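Local coordinates for protein inositol-3-phosphate synthase (PDB 1VKO) that binds nicotinamide-adenine-dinucleotide through a Rossmann-type fold and belongs to the myo-inositol-1-phosphate synthase family, here in an assembly of four chains, at residues K23-E28 against A513-D518; V38-F43 against D65-T70; E222-I227 against S282-V287. All coordinates share one frame; numbering follows the deposited sequence.

Contact 1 of 3, residues K23-E28 against A513-D518; sequences KRLIVE and AGFPSD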
ATOM      1  N   LYS A  23      42.190  20.252  -0.472  1.00 54.92           N
ATOM      2  CA  LYS A  23      41.254  21.210   0.187  1.00 54.34           C
ATOM      3  C   LYS A  23      40.604  20.619   1.454  1.00 53.58           C
ATOM      4  O   LYS A  23      39.573  19.919   1.417  1.00 54.94           O
ATOM      5  CB  LYS A  23      40.215  21.764  -0.807  1.00 54.46           C
ATOM      6  CG  LYS A  23      40.732  22.933  -1.665  1.00 57.31           C
ATOM      7  CD  LYS A  23      39.614  23.602  -2.488  1.00 53.49           C
ATOM      8  N   ARG A  24      41.230  20.918   2.584  1.00 50.59           N
ATOM      9  CA  ARG A  24      40.737  20.472   3.864  1.00 47.85           C
ATOM     10  C   ARG A  24      39.769  21.500   4.491  1.00 43.25           C
ATOM     11  O   ARG A  24      39.483  22.531   3.897  1.00 44.04           O
ATOM     12  CB  ARG A  24      41.923  20.106   4.778  1.00 49.68           C
ATOM     13  CG  ARG A  24      43.093  21.080   4.748  1.00 50.42           C
ATOM     14  N   LEU A  25      39.251  21.194   5.675  1.00 37.97           N
ATOM     15  CA  LEU A  25      38.346  22.068   6.411  1.00 33.79           C
ATOM     16  C   LEU A  25      39.149  22.541   7.627  1.00 33.95           C
ATOM     17  O   LEU A  25      39.555  21.720   8.456  1.00 33.90           O
ATOM     18  CB  LEU A  25      37.108  21.253   6.815  1.00 32.61           C
ATOM     19  CG  LEU A  25      35.825  21.770   7.475  1.00 28.40           C
ATOM     20  CD1 LEU A  25      35.147  22.833   6.653  1.00 14.70           C
ATOM     21  CD2 LEU A  25      34.842  20.622   7.701  1.00 25.01           C
ATOM     22  N   ILE A  26      39.413  23.851   7.709  1.00 33.77           N
ATOM     23  CA  ILE A  26      40.421  24.415   8.639  1.00 32.05           C
ATOM     24  C   ILE A  26      39.800  25.334   9.704  1.00 33.52           C
ATOM     25  O   ILE A  26      39.105  26.288   9.369  1.00 33.70           O
ATOM     26  CB  ILE A  26      41.530  25.157   7.846  1.00 33.61           C
ATOM     27  CG1 ILE A  26      42.110  24.264   6.741  1.00 35.53           C
ATOM     28  CG2 ILE A  26      42.676  25.598   8.761  1.00 21.18           C
ATOM     29  CD1 ILE A  26      42.688  25.040   5.587  1.00 35.03           C
ATOM     30  N   VAL A  27      40.037  25.027  10.982  1.00 32.01           N
ATOM     31  CA  VAL A  27      39.416  25.741  12.102  1.00 31.39           C
ATOM     32  C   VAL A  27      40.228  26.973  12.468  1.00 31.94           C
ATOM     33  O   VAL A  27      41.451  26.902  12.524  1.00 28.74           O
ATOM     34  CB  VAL A  27      39.481  24.921  13.406  1.00 33.91           C
ATOM     35  CG1 VAL A  27      38.358  25.342  14.365  1.00 26.86           C
ATOM     36  CG2 VAL A  27      39.563  23.407  13.143  1.00 41.84           C
ATOM     37  N   GLU A  28      39.545  28.064  12.814  1.00 31.96           N
ATOM     38  CA  GLU A  28      40.188  29.311  13.231  1.00 31.60           C
ATOM     39  C   GLU A  28      39.675  29.698  14.635  1.00 29.52           C
ATOM     40  O   GLU A  28      38.665  30.375  14.771  1.00 25.94           O
ATOM     41  CB  GLU A  28      39.827  30.389  12.198  1.00 32.66           C
ATOM     42  CG  GLU A  28      40.968  31.244  11.675  1.00 39.43           C
ATOM     43  CD  GLU A  28      42.083  30.437  11.034  1.00 46.14           C
ATOM     44  OE1 GLU A  28      41.839  29.739  10.020  1.00 37.05           O
ATOM     45  OE2 GLU A  28      43.221  30.519  11.554  1.00 55.03           O
ATOM     46  N   ALA A 513      36.192  19.165  16.518  1.00 30.19           N
ATOM     47  CA  ALA A 513      36.919  19.878  15.444  1.00 27.90           C
ATOM     48  C   ALA A 513      37.107  21.360  15.684  1.00 28.78           C
ATOM     49  O   ALA A 513      37.990  21.965  15.061  1.00 27.22           O
ATOM     50  CB  ALA A 513      36.257  19.668  14.091  1.00 27.13           C
ATOM     51  N   GLY A 514      36.265  21.936  16.548  1.00 29.20           N
ATOM     52  CA  GLY A 514      36.403  23.323  17.001  1.00 29.46           C
ATOM     53  C   GLY A 514      35.281  24.264  16.586  1.00 32.29           C
ATOM     54  O   GLY A 514      35.270  25.441  16.951  1.00 32.57           O
ATOM     55  N   PHE A 515      34.312  23.757  15.834  1.00 34.51           N
ATOM     56  CA  PHE A 515      33.268  24.642  15.292  1.00 31.76           C
ATOM     57  C   PHE A 515      31.817  24.165  15.470  1.00 31.73           C
ATOM     58  O   PHE A 515      31.131  23.916  14.475  1.00 33.54           O
ATOM     59  CB  PHE A 515      33.566  25.013  13.828  1.00 28.70           C
ATOM     60  CG  PHE A 515      33.996  23.849  12.959  1.00 23.95           C
ATOM     61  CD1 PHE A 515      33.059  22.955  12.459  1.00 15.45           C
ATOM     62  CD2 PHE A 515      35.332  23.697  12.585  1.00 19.18           C
ATOM     63  CE1 PHE A 515      33.427  21.911  11.635  1.00 21.27           C
ATOM     64  CE2 PHE A 515      35.724  22.637  11.759  1.00 11.82           C
ATOM     65  CZ  PHE A 515      34.759  21.750  11.274  1.00 17.36           C
ATOM     66  N   PRO A 516      31.357  24.032  16.715  1.00 27.97           N
ATOM     67  CA  PRO A 516      29.958  23.730  16.973  1.00 29.77           C
ATOM     68  C   PRO A 516      29.224  25.028  16.898  1.00 30.55           C
ATOM     69  O   PRO A 516      29.879  26.037  16.979  1.00 33.51           O
ATOM     70  CB  PRO A 516      29.952  23.206  18.427  1.00 29.68           C
ATOM     71  CG  PRO A 516      31.274  23.748  19.069  1.00 27.06           C
ATOM     72  CD  PRO A 516      32.151  24.148  17.953  1.00 26.71           C
ATOM     73  N   SER A 517      27.887  25.008  16.780  1.00 31.21           N
ATOM     74  CA  SER A 517      27.067  26.232  16.662  1.00 30.41           C
ATOM     75  C   SER A 517      25.591  26.084  17.061  1.00 32.62           C
ATOM     76  O   SER A 517      25.128  25.004  17.470  1.00 36.54           O
ATOM     77  CB  SER A 517      27.120  26.752  15.238  1.00 28.55           C
ATOM     78  OG  SER A 517      26.341  25.936  14.397  1.00 32.80           O
ATOM     79  N   ASP A 518      24.856  27.180  16.931  1.00 30.93           N
ATOM     80  CA  ASP A 518      23.410  27.164  17.081  1.00 31.54           C
ATOM     81  C   ASP A 518      22.712  27.256  15.739  1.00 31.65           C
ATOM     82  O   ASP A 518      21.701  27.958  15.589  1.00 32.03           O
ATOM     83  CB  ASP A 518      22.984  28.333  17.946  1.00 33.84           C
ATOM     84  CG  ASP A 518      23.398  28.160  19.375  1.00 34.03           C
ATOM     85  OD1 ASP A 518      23.161  27.065  19.933  1.00 35.64           O
ATOM     86  OD2 ASP A 518      23.951  29.071  20.014  1.00 41.30           O
TER

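Contact 2 of 3, residues V38-F43 against D65-T70; sequences VLESRF and DYSFKT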
ATOM      1  N   VAL A  38      47.782  15.700  17.617  1.00 36.42           N
ATOM      2  CA  VAL A  38      46.507  15.657  18.307  1.00 36.78           C
ATOM      3  C   VAL A  38      45.962  17.081  18.306  1.00 37.57           C
ATOM      4  O   VAL A  38      46.726  18.034  18.157  1.00 39.13           O
ATOM      5  CB  VAL A  38      46.568  15.022  19.755  1.00 36.91           C
ATOM      6  CG1 VAL A  38      47.808  14.163  19.943  1.00 26.95           C
ATOM      7  CG2 VAL A  38      46.445  16.065  20.849  1.00 35.59           C
ATOM      8  N   LEU A  39      44.644  17.211  18.435  1.00 35.54           N
ATOM      9  CA  LEU A  39      43.968  18.500  18.429  1.00 32.92           C
ATOM     10  C   LEU A  39      43.235  18.715  19.750  1.00 32.23           C
ATOM     11  O   LEU A  39      42.354  17.936  20.126  1.00 30.35           O
ATOM     12  CB  LEU A  39      42.969  18.553  17.269  1.00 33.91           C
ATOM     13  CG  LEU A  39      42.312  19.898  16.962  1.00 33.76           C
ATOM     14  CD1 LEU A  39      43.042  20.577  15.830  1.00 43.29           C
ATOM     15  CD2 LEU A  39      40.867  19.706  16.605  1.00 29.82           C
ATOM     16  N   GLU A  40      43.598  19.783  20.446  1.00 33.13           N
ATOM     17  CA  GLU A  40      42.934  20.135  21.696  1.00 34.70           C
ATOM     18  C   GLU A  40      41.818  21.131  21.456  1.00 32.52           C
ATOM     19  O   GLU A  40      41.983  22.104  20.713  1.00 31.72           O
ATOM     20  CB  GLU A  40      43.911  20.693  22.729  1.00 35.58           C
ATOM     21  CG  GLU A  40      43.399  20.585  24.164  1.00 43.15           C
ATOM     22  CD  GLU A  40      43.586  21.865  24.976  1.00 56.67           C
ATOM     23  OE1 GLU A  40      44.726  22.418  25.025  1.00 43.54           O
ATOM     24  OE2 GLU A  40      42.573  22.308  25.576  1.00 61.13           O
ATOM     25  N   SER A  41      40.685  20.888  22.098  1.00 30.80           N
ATOM     26  CA  SER A  41      39.481  21.612  21.756  1.00 31.33           C
ATOM     27  C   SER A  41      38.615  21.860  22.983  1.00 33.29           C
ATOM     28  O   SER A  41      38.074  20.928  23.571  1.00 35.02           O
ATOM     29  CB  SER A  41      38.708  20.820  20.700  1.00 30.65           C
ATOM     30  OG  SER A  41      37.679  21.602  20.139  1.00 26.28           O
ATOM     31  N   ARG A  42      38.491  23.121  23.370  1.00 34.57           N
ATOM     32  CA  ARG A  42      37.707  23.477  24.550  1.00 36.00           C
ATOM     33  C   ARG A  42      36.302  23.792  24.093  1.00 34.09           C
ATOM     34  O   ARG A  42      36.109  24.607  23.199  1.00 33.72           O
ATOM     35  CB  ARG A  42      38.359  24.639  25.339  1.00 36.63           C
ATOM     36  CG  ARG A  42      37.415  25.532  26.186  1.00 41.28           C
ATOM     37  CD  ARG A  42      38.115  26.721  26.874  1.00 60.19           C
ATOM     38  NE  ARG A  42      39.340  27.177  26.181  1.00 70.39           N
ATOM     39  CZ  ARG A  42      40.597  26.802  26.489  1.00 72.94           C
ATOM     40  NH1 ARG A  42      40.829  25.960  27.490  1.00 77.03           N
ATOM     41  NH2 ARG A  42      41.629  27.269  25.796  1.00 67.84           N
ATOM     42  N   PHE A  43      35.335  23.111  24.696  1.00 34.35           N
ATOM     43  CA  PHE A  43      33.920  23.281  24.379  1.00 33.55           C
ATOM     44  C   PHE A  43      33.160  23.644  25.652  1.00 33.87           C
ATOM     45  O   PHE A  43      33.305  22.971  26.658  1.00 37.64           O
ATOM     46  CB  PHE A  43      33.386  21.984  23.770  1.00 32.99           C
ATOM     47  CG  PHE A  43      31.886  21.933  23.632  1.00 32.48           C
ATOM     48  CD1 PHE A  43      31.217  22.780  22.745  1.00 31.38           C
ATOM     49  CD2 PHE A  43      31.143  21.027  24.387  1.00 27.36           C
ATOM     50  CE1 PHE A  43      29.823  22.728  22.622  1.00 24.74           C
ATOM     51  CE2 PHE A  43      29.761  20.976  24.274  1.00 28.41           C
ATOM     52  CZ  PHE A  43      29.104  21.830  23.382  1.00 23.33           C
ATOM     53  N   ASP A  65      32.864  23.516  30.915  1.00 34.54           N
ATOM     54  CA  ASP A  65      33.927  23.562  29.926  1.00 35.59           C
ATOM     55  C   ASP A  65      34.529  22.179  29.756  1.00 34.33           C
ATOM     56  O   ASP A  65      35.045  21.597  30.704  1.00 35.25           O
ATOM     57  CB  ASP A  65      34.981  24.604  30.304  1.00 37.32           C
ATOM     58  CG  ASP A  65      34.411  26.020  30.330  1.00 45.59           C
ATOM     59  OD1 ASP A  65      33.189  26.160  30.120  1.00 43.28           O
ATOM     60  OD2 ASP A  65      35.098  27.048  30.562  1.00 50.34           O
ATOM     61  N   TYR A  66      34.414  21.630  28.556  1.00 33.08           N
ATOM     62  CA  TYR A  66      35.062  20.367  28.240  1.00 32.81           C
ATOM     63  C   TYR A  66      36.377  20.683  27.539  1.00 33.16           C
ATOM     64  O   TYR A  66      36.436  21.621  26.760  1.00 36.86           O
ATOM     65  CB  TYR A  66      34.161  19.517  27.332  1.00 32.74           C
ATOM     66  CG  TYR A  66      33.160  18.639  28.053  1.00 32.05           C
ATOM     67  CD1 TYR A  66      31.888  19.105  28.354  1.00 35.01           C
ATOM     68  CD2 TYR A  66      33.485  17.342  28.438  1.00 33.19           C
ATOM     69  CE1 TYR A  66      30.954  18.301  29.023  1.00 24.40           C
ATOM     70  CE2 TYR A  66      32.551  16.525  29.108  1.00 28.77           C
ATOM     71  CZ  TYR A  66      31.290  17.018  29.392  1.00 32.46           C
ATOM     72  OH  TYR A  66      30.352  16.232  30.044  1.00 28.25           O
ATOM     73  N   SER A  67      37.436  19.932  27.820  1.00 31.48           N
ATOM     74  CA  SER A  67      38.661  20.090  27.052  1.00 30.66           C
ATOM     75  C   SER A  67      38.931  18.789  26.329  1.00 29.40           C
ATOM     76  O   SER A  67      39.239  17.802  26.966  1.00 33.42           O
ATOM     77  CB  SER A  67      39.837  20.479  27.958  1.00 32.17           C
ATOM     78  OG  SER A  67      40.966  20.834  27.175  1.00 37.40           O
ATOM     79  N   PHE A  68      38.774  18.766  25.009  1.00 28.58           N
ATOM     80  CA  PHE A  68      38.923  17.519  24.247  1.00 27.21           C
ATOM     81  C   PHE A  68      40.311  17.424  23.661  1.00 27.00           C
ATOM     82  O   PHE A  68      40.894  18.436  23.261  1.00 28.82           O
ATOM     83  CB  PHE A  68      37.910  17.404  23.085  1.00 27.75           C
ATOM     84  CG  PHE A  68      36.469  17.538  23.500  1.00 23.29           C
ATOM     85  CD1 PHE A  68      35.842  16.549  24.228  1.00 21.32           C
ATOM     86  CD2 PHE A  68      35.748  18.659  23.158  1.00 21.82           C
ATOM     87  CE1 PHE A  68      34.504  16.689  24.629  1.00 31.12           C
ATOM     88  CE2 PHE A  68      34.400  18.795  23.539  1.00 26.04           C
ATOM     89  CZ  PHE A  68      33.786  17.817  24.270  1.00 19.97           C
ATOM     90  N   LYS A  69      40.828  16.208  23.576  1.00 24.14           N
ATOM     91  CA  LYS A  69      41.973  15.964  22.723  1.00 27.38           C
ATOM     92  C   LYS A  69      41.545  14.907  21.747  1.00 26.95           C
ATOM     93  O   LYS A  69      40.928  13.925  22.162  1.00 29.09           O
ATOM     94  CB  LYS A  69      43.217  15.494  23.511  1.00 27.25           C
ATOM     95  CG  LYS A  69      44.121  16.595  24.088  1.00 29.53           C
ATOM     96  CD  LYS A  69      45.394  15.941  24.684  1.00 44.77           C
ATOM     97  CE  LYS A  69      46.470  16.948  25.165  1.00 51.58           C
ATOM     98  NZ  LYS A  69      46.133  17.606  26.461  1.00 51.79           N
ATOM     99  N   THR A  70      41.876  15.109  20.468  1.00 26.73           N
ATOM    100  CA  THR A  70      41.559  14.153  19.416  1.00 26.80           C
ATOM    101  C   THR A  70      42.766  13.793  18.596  1.00 26.80           C
ATOM    102  O   THR A  70      43.253  14.628  17.843  1.00 29.11           O
ATOM    103  CB  THR A  70      40.491  14.725  18.454  1.00 27.31           C
ATOM    104  OG1 THR A  70      39.297  15.029  19.180  1.00 26.96           O
ATOM    105  CG2 THR A  70      40.041  13.645  17.460  1.00 23.10           C
TER
HETATM  106  O   HOH W   1      39.525  17.525  19.856  1.00 28.05           O

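Contact 3 of 3, residues E222-I227 against S282-V287; sequences EHLEHI and SNIFAV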
ATOM      1  N   GLU A 222      39.018 -23.310  27.177  1.00 25.16           N
ATOM      2  CA  GLU A 222      39.872 -23.572  26.027  1.00 23.67           C
ATOM      3  C   GLU A 222      39.366 -22.812  24.823  1.00 24.13           C
ATOM      4  O   GLU A 222      40.159 -22.247  24.084  1.00 24.23           O
ATOM      5  CB  GLU A 222      39.911 -25.029  25.706  1.00 21.97           C
ATOM      6  CG  GLU A 222      40.781 -25.845  26.634  1.00 40.81           C
ATOM      7  CD  GLU A 222      41.450 -26.967  25.879  1.00 51.78           C
ATOM      8  OE1 GLU A 222      40.704 -27.677  25.149  1.00 56.57           O
ATOM      9  OE2 GLU A 222      42.700 -27.105  25.994  1.00 51.17           O
ATOM     10  N   HIS A 223      38.037 -22.734  24.662  1.00 25.33           N
ATOM     11  CA  HIS A 223      37.463 -21.923  23.592  1.00 22.10           C
ATOM     12  C   HIS A 223      37.857 -20.471  23.709  1.00 24.01           C
ATOM     13  O   HIS A 223      38.299 -19.875  22.724  1.00 23.46           O
ATOM     14  CB  HIS A 223      35.964 -22.102  23.481  1.00 19.57           C
ATOM     15  CG  HIS A 223      35.581 -23.478  23.048  1.00 22.35           C
ATOM     16  ND1 HIS A 223      34.384 -24.068  23.396  1.00 26.09           N
ATOM     17  CD2 HIS A 223      36.259 -24.398  22.326  1.00 12.72           C
ATOM     18  CE1 HIS A 223      34.345 -25.297  22.913  1.00 16.81           C
ATOM     19  NE2 HIS A 223      35.470 -25.522  22.257  1.00 21.81           N
ATOM     20  N   LEU A 224      37.745 -19.933  24.925  1.00 23.41           N
ATOM     21  CA  LEU A 224      38.123 -18.552  25.225  1.00 25.28           C
ATOM     22  C   LEU A 224      39.544 -18.264  24.798  1.00 25.90           C
ATOM     23  O   LEU A 224      39.827 -17.234  24.194  1.00 28.35           O
ATOM     24  CB  LEU A 224      37.959 -18.277  26.723  1.00 21.60           C
ATOM     25  CG  LEU A 224      38.517 -16.952  27.198  1.00 27.61           C
ATOM     26  CD1 LEU A 224      37.895 -15.798  26.472  1.00 28.51           C
ATOM     27  CD2 LEU A 224      38.240 -16.841  28.679  1.00 33.81           C
ATOM     28  N   GLU A 225      40.427 -19.194  25.123  1.00 26.94           N
ATOM     29  CA  GLU A 225      41.837 -19.064  24.835  1.00 27.22           C
ATOM     30  C   GLU A 225      42.095 -19.164  23.347  1.00 27.18           C
ATOM     31  O   GLU A 225      43.020 -18.546  22.838  1.00 26.16           O
ATOM     32  CB  GLU A 225      42.607 -20.164  25.563  1.00 27.79           C
ATOM     33  CG  GLU A 225      42.959 -19.818  26.999  1.00 28.81           C
ATOM     34  CD  GLU A 225      43.828 -18.581  27.113  1.00 26.34           C
ATOM     35  OE1 GLU A 225      44.605 -18.260  26.171  1.00 37.32           O
ATOM     36  OE2 GLU A 225      43.733 -17.920  28.154  1.00 33.80           O
ATOM     37  N   HIS A 226      41.277 -19.950  22.652  1.00 26.49           N
ATOM     38  CA  HIS A 226      41.496 -20.196  21.230  1.00 26.25           C
ATOM     39  C   HIS A 226      41.224 -18.922  20.449  1.00 26.84           C
ATOM     40  O   HIS A 226      42.011 -18.550  19.565  1.00 27.34           O
ATOM     41  CB  HIS A 226      40.573 -21.301  20.743  1.00 25.31           C
ATOM     42  CG  HIS A 226      40.764 -21.668  19.305  1.00 28.61           C
ATOM     43  ND1 HIS A 226      41.246 -22.896  18.911  1.00 24.06           N
ATOM     44  CD2 HIS A 226      40.515 -20.980  18.166  1.00 25.17           C
ATOM     45  CE1 HIS A 226      41.279 -22.955  17.592  1.00 27.40           C
ATOM     46  NE2 HIS A 226      40.838 -21.805  17.116  1.00 28.27           N
ATOM     47  N   ILE A 227      40.109 -18.258  20.763  1.00 23.05           N
ATOM     48  CA  ILE A 227      39.778 -16.961  20.145  1.00 18.81           C
ATOM     49  C   ILE A 227      40.756 -15.863  20.550  1.00 18.10           C
ATOM     50  O   ILE A 227      41.086 -15.014  19.734  1.00 16.96           O
ATOM     51  CB  ILE A 227      38.381 -16.508  20.554  1.00 15.62           C
ATOM     52  CG1 ILE A 227      37.356 -17.619  20.302  1.00 13.69           C
ATOM     53  CG2 ILE A 227      38.027 -15.225  19.802  1.00 12.46           C
ATOM     54  CD1 ILE A 227      37.113 -17.934  18.848  1.00 22.81           C
ATOM     55  N   SER A 282      28.571 -15.939  22.084  1.00 18.67           N
ATOM     56  CA  SER A 282      28.744 -14.504  21.958  1.00 20.94           C
ATOM     57  C   SER A 282      29.317 -13.896  23.209  1.00 18.54           C
ATOM     58  O   SER A 282      29.912 -12.850  23.123  1.00 22.99           O
ATOM     59  CB  SER A 282      27.462 -13.786  21.544  1.00 20.50           C
ATOM     60  OG  SER A 282      26.573 -13.644  22.627  1.00 24.05           O
ATOM     61  N   ASN A 283      29.155 -14.551  24.359  1.00 18.18           N
ATOM     62  CA  ASN A 283      29.806 -14.105  25.601  1.00 17.31           C
ATOM     63  C   ASN A 283      31.310 -14.335  25.504  1.00 20.00           C
ATOM     64  O   ASN A 283      32.077 -13.508  25.946  1.00 22.76           O
ATOM     65  CB  ASN A 283      29.307 -14.903  26.790  1.00 17.67           C
ATOM     66  CG  ASN A 283      27.929 -14.438  27.316  1.00 21.69           C
ATOM     67  OD1 ASN A 283      27.274 -15.174  28.040  1.00 27.63           O
ATOM     68  ND2 ASN A 283      27.517 -13.227  26.982  1.00 19.38           N
ATOM     69  N   ILE A 284      31.712 -15.461  24.920  1.00 19.65           N
ATOM     70  CA  ILE A 284      33.114 -15.851  24.846  1.00 21.52           C
ATOM     71  C   ILE A 284      33.871 -14.940  23.889  1.00 23.38           C
ATOM     72  O   ILE A 284      34.883 -14.369  24.276  1.00 26.34           O
ATOM     73  CB  ILE A 284      33.302 -17.383  24.559  1.00 23.10           C
ATOM     74  CG1 ILE A 284      32.772 -18.194  25.764  1.00 18.02           C
ATOM     75  CG2 ILE A 284      34.768 -17.722  24.421  1.00 19.13           C
ATOM     76  CD1 ILE A 284      32.331 -19.600  25.446  1.00 27.69           C
ATOM     77  N   PHE A 285      33.355 -14.730  22.675  1.00 21.40           N
ATOM     78  CA  PHE A 285      33.880 -13.650  21.858  1.00 15.93           C
ATOM     79  C   PHE A 285      33.964 -12.319  22.598  1.00 18.13           C
ATOM     80  O   PHE A 285      34.993 -11.685  22.558  1.00 23.53           O
ATOM     81  CB  PHE A 285      33.104 -13.484  20.556  1.00 17.59           C
ATOM     82  CG  PHE A 285      33.314 -14.579  19.582  1.00  8.72           C
ATOM     83  CD1 PHE A 285      34.414 -14.537  18.712  1.00 17.89           C
ATOM     84  CD2 PHE A 285      32.443 -15.669  19.522  1.00  9.52           C
ATOM     85  CE1 PHE A 285      34.629 -15.578  17.771  1.00 11.23           C
ATOM     86  CE2 PHE A 285      32.635 -16.726  18.574  1.00 21.02           C
ATOM     87  CZ  PHE A 285      33.752 -16.679  17.695  1.00  2.84           C
ATOM     88  N   ALA A 286      32.911 -11.869  23.277  1.00 19.36           N
ATOM     89  CA  ALA A 286      33.023 -10.551  23.914  1.00 19.94           C
ATOM     90  C   ALA A 286      34.203 -10.566  24.871  1.00 24.17           C
ATOM     91  O   ALA A 286      35.042  -9.647  24.853  1.00 26.36           O
ATOM     92  CB  ALA A 286      31.726 -10.133  24.615  1.00 22.38           C
ATOM     93  N   VAL A 287      34.293 -11.628  25.676  1.00 25.91           N
ATOM     94  CA  VAL A 287      35.426 -11.814  26.617  1.00 25.16           C
ATOM     95  C   VAL A 287      36.799 -11.918  25.925  1.00 22.95           C
ATOM     96  O   VAL A 287      37.743 -11.234  26.301  1.00 24.02           O
ATOM     97  CB  VAL A 287      35.132 -12.970  27.599  1.00 26.21           C
ATOM     98  CG1 VAL A 287      36.319 -13.260  28.508  1.00 30.82           C
ATOM     99  CG2 VAL A 287      33.938 -12.607  28.470  1.00 24.17           C
TER

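Contact 1 of 3, residues K23-E28 against A513-D518
F515 reaches back toward the strand and meets L25 and V27, the two residues of strand 24-27 whose side chains turn to the loop after helix 498-513; I26 between them turns away, as expected for an extended chain. Followed outward from CB, the F515 side chain first takes the crowded position between its own N and carbonyl carbon (chi1 45°), which sets CG. The ring meets the strand through CD2, CE2 and CZ. CD2 lies 3.9 Å from V27 CG1, a methyl that sits at the ring edge, near its plane. F515 CE2 is 4.2 Å from V27 CG2, a methyl whose modelled position is doubtful because it clashes with A513 O. At the tip, F515 CZ meets the L25 branch, 3.7 Å from L25 CD2 and 3.9 Å from L25 CG. The two side chains cross obliquely, an apolar contact.

The V27 CG1 methyl does double work, since it also rests 3.9 Å from G514 CA. G514 is the first residue to leave the helix. At its phi of 115° and psi of -2° a CB would be jammed against the carbonyl O of A513, which alone calls for glycine, and it would also clash with V27 CG1. V27 and G514 are also the closest backbone pair, 6.2 Å between CA atoms, and no hydrogen bond joins the two segments.

The ring of F515 touches I145 as well, while D518 forms salt bridges with R46 of the same chain and with K507 of the second subunit. R24 to V27 pair in parallel with a strand of the second subunit. The arrangement is thus a glycine-terminated helix end whose following aromatic residue packs on a strand that extends a sheet across the subunit interface.

Contact 2 of 3, residues V38-F43 against D65-T70
L39, S41 and F43 face T70, F68 and Y66 as hydrogen-bonded antiparallel pairs, and E40-K69 and R42-S67 are the non-hydrogen-bonded pairs between them. Six backbone bonds result, two to each hydrogen-bonded pair. F68 N to S41 O, at 2.7 Å, is nearly straight at the hydrogen (173°). Y66 N meets F43 O at 2.6 Å. CA-H...O contacts supplement these bonds, such as E40 CA to F68 O at 3.1 Å.

Apolar contact is concentrated on the face carrying F43 and F68, whose side chains lie side by side and point the same way. F43 CB comes within 3.4 Å of F68 CE2, at the edge of the F68 ring near its plane. F68 CG lies anti to its carbonyl carbon and beside its backbone N (chi1 -56°), which carries CG to the side where F43 lies. A511 of helix 498-513 packs on both aromatics.

A water bridges the L39-T70 end: it donates to L39 O (2.9 Å) and accepts from T70 OG1 (2.6 Å).

On the opposite face the side chains are polar or long. E40 OE2 and S67 OG are 2.7 Å apart, and S67 OG is hydrogen-bonded to Y469 OH; K69 makes a cation-pi contact with Y469, while its CD lies 4.0 Å from V38 CG2.

The strand axes run at 163°. This is the open end of the long beta hairpin formed by strands 38-53 and 56-71, adjacent inner strands of an antiparallel sheet.

Contact 3 of 3, residues E222-I227 against S282-V287
I284 puts its CG2 methyl directly against the backbone of L224, and this bump is the closest approach between the two segments. CG2 lies 3.5 Å from L224 CA, with L224 CB at 4.0 Å beside it, so the methyl fills a shallow hollow on the helix surface. It stands anti to the I284 backbone N, while CG1 takes the position beside that N. The fit brings the two CA atoms to 5.7 Å, although the segment axes approach no nearer than 9.1 Å and cross at -48°.

On one flank of this hollow, L224 CD1 meets V287 CG1 at 3.6 Å, the two side chains crossing at about a right angle. I272 of helix 265-273 packs on both.

On the other flank I227 meets the F285 ring with two methyls: I227 CD1 lies 3.6 Å from F285 CE1, and I227 CG2 lies 3.8 Å from F285 CD1. These side chains also cross at about a right angle. The F285 CB bond starts away from helix 220-238, yet the ring comes back toward it; W159 meets this ring edge-to-face, and the F285 side chain is about 5 Å from the bound NAD (nearest atoms).

No hydrogen bond crosses the interface, and the H223 ring leads away, ND1 bonded to Y199 OH and NE2 to P216 O. The contact's chemistry implies a pairing of two Rossmann-type domain helices held by apolar shape and burial.

Contact 3 is wholly buried, whereas contacts 1 and 2 are only partly so and both touch the second subunit; no other chain touches the segments of contact 3. Contacts 1 and 2 are neighbours, with centres about 13 Å apart, and they meet directly: P516 CG lies 3.8 Å from F43 CD1. Contact 2 also leans on helix 498-513, whose end supplies contact 1. Contact 3 lies opposite contact 1 across the chain's centre, the centres of the two contacts about 42 Å apart. The chemistry follows: backbone hydrogen bonds carry contact 2, while contacts 1 and 3 have none across their segments and rely on apolar side chains.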